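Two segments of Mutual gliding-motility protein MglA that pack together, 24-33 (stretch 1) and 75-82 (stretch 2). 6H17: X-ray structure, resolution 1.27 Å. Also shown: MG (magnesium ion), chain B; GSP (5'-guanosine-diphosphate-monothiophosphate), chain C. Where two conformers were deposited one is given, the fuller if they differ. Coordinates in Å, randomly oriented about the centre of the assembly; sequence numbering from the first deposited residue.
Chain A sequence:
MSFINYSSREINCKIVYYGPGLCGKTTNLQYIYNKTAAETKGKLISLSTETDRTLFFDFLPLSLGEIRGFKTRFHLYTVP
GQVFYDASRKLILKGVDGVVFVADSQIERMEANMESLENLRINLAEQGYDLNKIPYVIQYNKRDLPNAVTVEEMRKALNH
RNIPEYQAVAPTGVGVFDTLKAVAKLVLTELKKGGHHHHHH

Stretch 1 (24-33) GKTTNLQYIY
Stretch 2 (75-82) HLYTVPGQ

Helix 25-33 runs roughly antiparallel to the strand through Leu76 and Tyr77 (148° between N-to-C directions, axes 8.5 Å apart at closest), with Lys25 CA 6.0 Å from Thr78 CA and Leu29 CA 7.7 Å from Leu76 CA. Gly24 (phi/psi 123/15) sits at the N-cap position, right before the helix, where a CB would jam against the carbonyl O of the residue before; its O accepts from Asn28 N (3.0 Å) and Asn28 ND2 (2.9 Å), with Asn28 chi1 off-well at -94°. No hydrogen bond crosses between the stretches; apolar contacts and the nucleotide join them. Leu29 (chi1 -89°, chi2 63°) points toward the strand, its CD2 3.9 Å from CB of Leu76 (m, p) and its CD1 3.9 Å from Thr78 CG2. Three residues on, Ile32 (m, t) sets CD1 4.0 Å from Leu76 CD2. Thr78, chi1 p, turns CG2 to the helix, 3.8 Å from Lys25 CB, while OG1 accepts from water 1 (3.0 Å), which also donates to Val79 O (2.9 Å) and binds MG (2.1 Å). Thr26, chi1 m, puts OG1 2.1 Å from MG. Lys25 (m, t, m, m) curls its chain past Val79, CE 3.0 Å from Val79 O, so that NZ donates hydrogen bonds to GSP O1B (2.8 Å) and GSP O3G (2.7 Å). Gly81 N donates to the same O3G (2.8 Å); a CB on Gly81 would lie 2.6 Å from Lys25 NZ, a clash.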

# COMPACT_ATOMS: atom_id res chain seq x y z
N GLY A 24 5.23 -7.59 5.38
CA GLY A 24 5.31 -7.96 3.98
C GLY A 24 5.17 -6.83 2.96
O GLY A 24 4.94 -7.11 1.78
N LYS A 25 5.29 -5.57 3.38
CA LYS A 25 5.14 -4.44 2.46
C LYS A 25 6.23 -4.43 1.39
O LYS A 25 5.95 -4.40 0.18
CB LYS A 25 5.17 -3.13 3.24
CG LYS A 25 4.05 -3.01 4.29
CD LYS A 25 4.14 -1.77 5.17
CE LYS A 25 5.37 -1.71 6.04
NZ LYS A 25 5.41 -2.71 7.14
N THR A 26 7.49 -4.45 1.82
CA THR A 26 8.61 -4.47 0.89
C THR A 26 8.51 -5.68 -0.04
O THR A 26 8.74 -5.56 -1.25
CB THR A 26 9.92 -4.47 1.67
OG1 THR A 26 10.03 -3.22 2.37
CG2 THR A 26 11.14 -4.64 0.74
N THR A 27 8.13 -6.84 0.51
CA THR A 27 8.04 -8.06 -0.29
C THR A 27 7.01 -7.91 -1.40
O THR A 27 7.22 -8.38 -2.52
CB THR A 27 7.68 -9.23 0.62
OG1 THR A 27 8.68 -9.41 1.61
CG2 THR A 27 7.58 -10.54 -0.16
N ASN A 28 5.88 -7.25 -1.11
CA ASN A 28 4.90 -6.98 -2.15
C ASN A 28 5.54 -6.24 -3.32
O ASN A 28 5.38 -6.61 -4.49
CB ASN A 28 3.73 -6.15 -1.61
CG ASN A 28 2.54 -6.99 -1.15
OD1 ASN A 28 1.60 -7.21 -1.91
ND2 ASN A 28 2.54 -7.40 0.10
N LEU A 29 6.24 -5.13 -3.03
CA LEU A 29 6.85 -4.34 -4.11
C LEU A 29 7.94 -5.12 -4.84
O LEU A 29 8.11 -4.96 -6.06
CB LEU A 29 7.37 -3.01 -3.60
CG LEU A 29 6.35 -1.86 -3.64
CD1 LEU A 29 5.15 -2.10 -2.76
CD2 LEU A 29 7.01 -0.53 -3.32
N GLN A 30 8.69 -5.95 -4.13
CA GLN A 30 9.73 -6.76 -4.79
C GLN A 30 9.10 -7.72 -5.78
O GLN A 30 9.61 -7.90 -6.90
CB GLN A 30 10.55 -7.51 -3.73
CG GLN A 30 11.43 -6.59 -2.92
CD GLN A 30 12.10 -7.19 -1.68
OE1 GLN A 30 11.60 -8.13 -1.04
NE2 GLN A 30 13.24 -6.60 -1.32
N TYR A 31 7.99 -8.38 -5.41
CA TYR A 31 7.33 -9.29 -6.33
C TYR A 31 6.78 -8.52 -7.53
O TYR A 31 6.94 -8.94 -8.68
CB TYR A 31 6.20 -10.05 -5.62
CG TYR A 31 5.63 -11.12 -6.51
CD1 TYR A 31 6.22 -12.37 -6.57
CD2 TYR A 31 4.56 -10.86 -7.37
CE1 TYR A 31 5.75 -13.34 -7.44
CE2 TYR A 31 4.07 -11.84 -8.22
CZ TYR A 31 4.68 -13.06 -8.25
OH TYR A 31 4.24 -14.05 -9.11
N ILE A 32 6.11 -7.39 -7.27
CA ILE A 32 5.58 -6.56 -8.36
C ILE A 32 6.70 -6.18 -9.32
O ILE A 32 6.57 -6.31 -10.55
CB ILE A 32 4.87 -5.32 -7.79
CG1 ILE A 32 3.62 -5.74 -7.02
CG2 ILE A 32 4.49 -4.37 -8.92
CD1 ILE A 32 3.07 -4.64 -6.11
N TYR A 33 7.82 -5.70 -8.79
CA TYR A 33 8.93 -5.34 -9.66
C TYR A 33 9.43 -6.54 -10.45
O TYR A 33 9.65 -6.46 -11.67
CB TYR A 33 10.07 -4.73 -8.85
CG TYR A 33 11.26 -4.42 -9.70
CD1 TYR A 33 11.27 -3.33 -10.55
CD2 TYR A 33 12.38 -5.24 -9.68
CE1 TYR A 33 12.35 -3.05 -11.37
CE2 TYR A 33 13.47 -4.96 -10.48
CZ TYR A 33 13.44 -3.87 -11.31
OH TYR A 33 14.53 -3.58 -12.13
N HIS A 75 3.01 5.70 -8.37
CA HIS A 75 4.22 5.64 -7.56
C HIS A 75 3.87 4.90 -6.28
O HIS A 75 3.10 5.40 -5.47
CB HIS A 75 4.74 7.04 -7.28
CG HIS A 75 5.18 7.76 -8.52
ND1 HIS A 75 5.38 9.11 -8.56
CD2 HIS A 75 5.47 7.29 -9.76
CE1 HIS A 75 5.77 9.46 -9.78
NE2 HIS A 75 5.83 8.38 -10.53
N LEU A 76 4.40 3.70 -6.15
CA LEU A 76 4.17 2.87 -4.98
C LEU A 76 5.26 3.12 -3.95
O LEU A 76 6.45 3.17 -4.28
CB LEU A 76 4.22 1.39 -5.35
CG LEU A 76 2.98 0.80 -6.02
CD1 LEU A 76 2.45 1.61 -7.16
CD2 LEU A 76 3.26 -0.66 -6.45
N TYR A 77 4.83 3.29 -2.69
CA TYR A 77 5.71 3.48 -1.55
C TYR A 77 5.38 2.45 -0.49
O TYR A 77 4.21 2.07 -0.33
CB TYR A 77 5.51 4.86 -0.91
CG TYR A 77 6.02 6.05 -1.71
CD1 TYR A 77 7.21 6.65 -1.35
CD2 TYR A 77 5.33 6.55 -2.79
CE1 TYR A 77 7.69 7.75 -2.04
CE2 TYR A 77 5.82 7.67 -3.51
CZ TYR A 77 6.99 8.23 -3.11
OH TYR A 77 7.51 9.31 -3.80
N THR A 78 6.38 2.03 0.26
CA THR A 78 6.14 1.41 1.56
C THR A 78 6.54 2.38 2.65
O THR A 78 7.08 3.46 2.38
CB THR A 78 6.90 0.09 1.71
OG1 THR A 78 8.31 0.36 1.80
CG2 THR A 78 6.61 -0.86 0.58
N VAL A 79 6.26 1.99 3.89
CA VAL A 79 6.65 2.77 5.06
C VAL A 79 7.41 1.85 6.00
O VAL A 79 7.31 0.62 5.90
CB VAL A 79 5.43 3.36 5.80
CG1 VAL A 79 4.56 4.18 4.85
CG2 VAL A 79 4.61 2.28 6.49
N PRO A 80 8.14 2.42 6.97
CA PRO A 80 8.69 1.59 8.05
C PRO A 80 7.60 1.33 9.07
O PRO A 80 7.06 2.27 9.68
CB PRO A 80 9.83 2.45 8.62
CG PRO A 80 9.59 3.82 8.12
CD PRO A 80 8.63 3.81 7.00
N GLY A 81 7.23 0.07 9.24
CA GLY A 81 6.09 -0.28 10.05
C GLY A 81 6.32 -0.44 11.52
O GLY A 81 5.35 -0.47 12.29
N GLN A 82 7.56 -0.55 11.97
CA GLN A 82 7.80 -0.71 13.40
C GLN A 82 7.30 0.52 14.15
O GLN A 82 7.43 1.65 13.67
CB GLN A 82 9.28 -0.94 13.66
CG GLN A 82 9.82 -2.29 13.17
CD GLN A 82 11.32 -2.36 13.30
OE1 GLN A 82 12.05 -1.98 12.38
NE2 GLN A 82 11.79 -2.84 14.44
MG MG B . 10.12 -2.85 4.45
PG GSP C . 9.24 -3.09 7.63
O3B GSP C . 8.71 -4.56 7.09
S1G GSP C . 10.18 -3.44 9.21
O2G GSP C . 10.06 -2.49 6.47
O3G GSP C . 7.97 -2.26 7.84
PB GSP C . 8.01 -5.01 5.74
O1B GSP C . 6.54 -4.95 5.88
O2B GSP C . 8.59 -4.28 4.58
PA GSP C . 9.19 -7.38 4.57
O1A GSP C . 8.46 -7.33 3.32
O2A GSP C . 10.61 -6.99 4.56
O3A GSP C . 8.43 -6.57 5.70
O5' GSP C . 9.00 -8.86 5.13
C5' GSP C . 9.55 -9.23 6.38
C4' GSP C . 9.84 -10.73 6.42
O4' GSP C . 8.61 -11.46 6.25
C3' GSP C . 10.74 -11.16 5.29
O3' GSP C . 11.64 -12.16 5.76
C2' GSP C . 9.82 -11.76 4.23
O2' GSP C . 10.40 -12.72 3.41
C1' GSP C . 8.73 -12.33 5.14
N9 GSP C . 7.43 -12.49 4.50
C8 GSP C . 6.76 -11.51 3.83
N7 GSP C . 5.59 -12.01 3.36
C5 GSP C . 5.53 -13.32 3.76
C6 GSP C . 4.58 -14.32 3.56
O6 GSP C . 3.50 -14.19 2.94
N1 GSP C . 4.88 -15.54 4.10
C2 GSP C . 6.03 -15.78 4.81
N2 GSP C . 6.23 -16.99 5.31
N3 GSP C . 6.96 -14.82 5.01
C4 GSP C . 6.68 -13.62 4.47
O HOH W 1 8.72 -1.26 4.24
O HOH W 2 11.66 -1.56 4.10
O HOH W 3 11.51 -4.39 4.61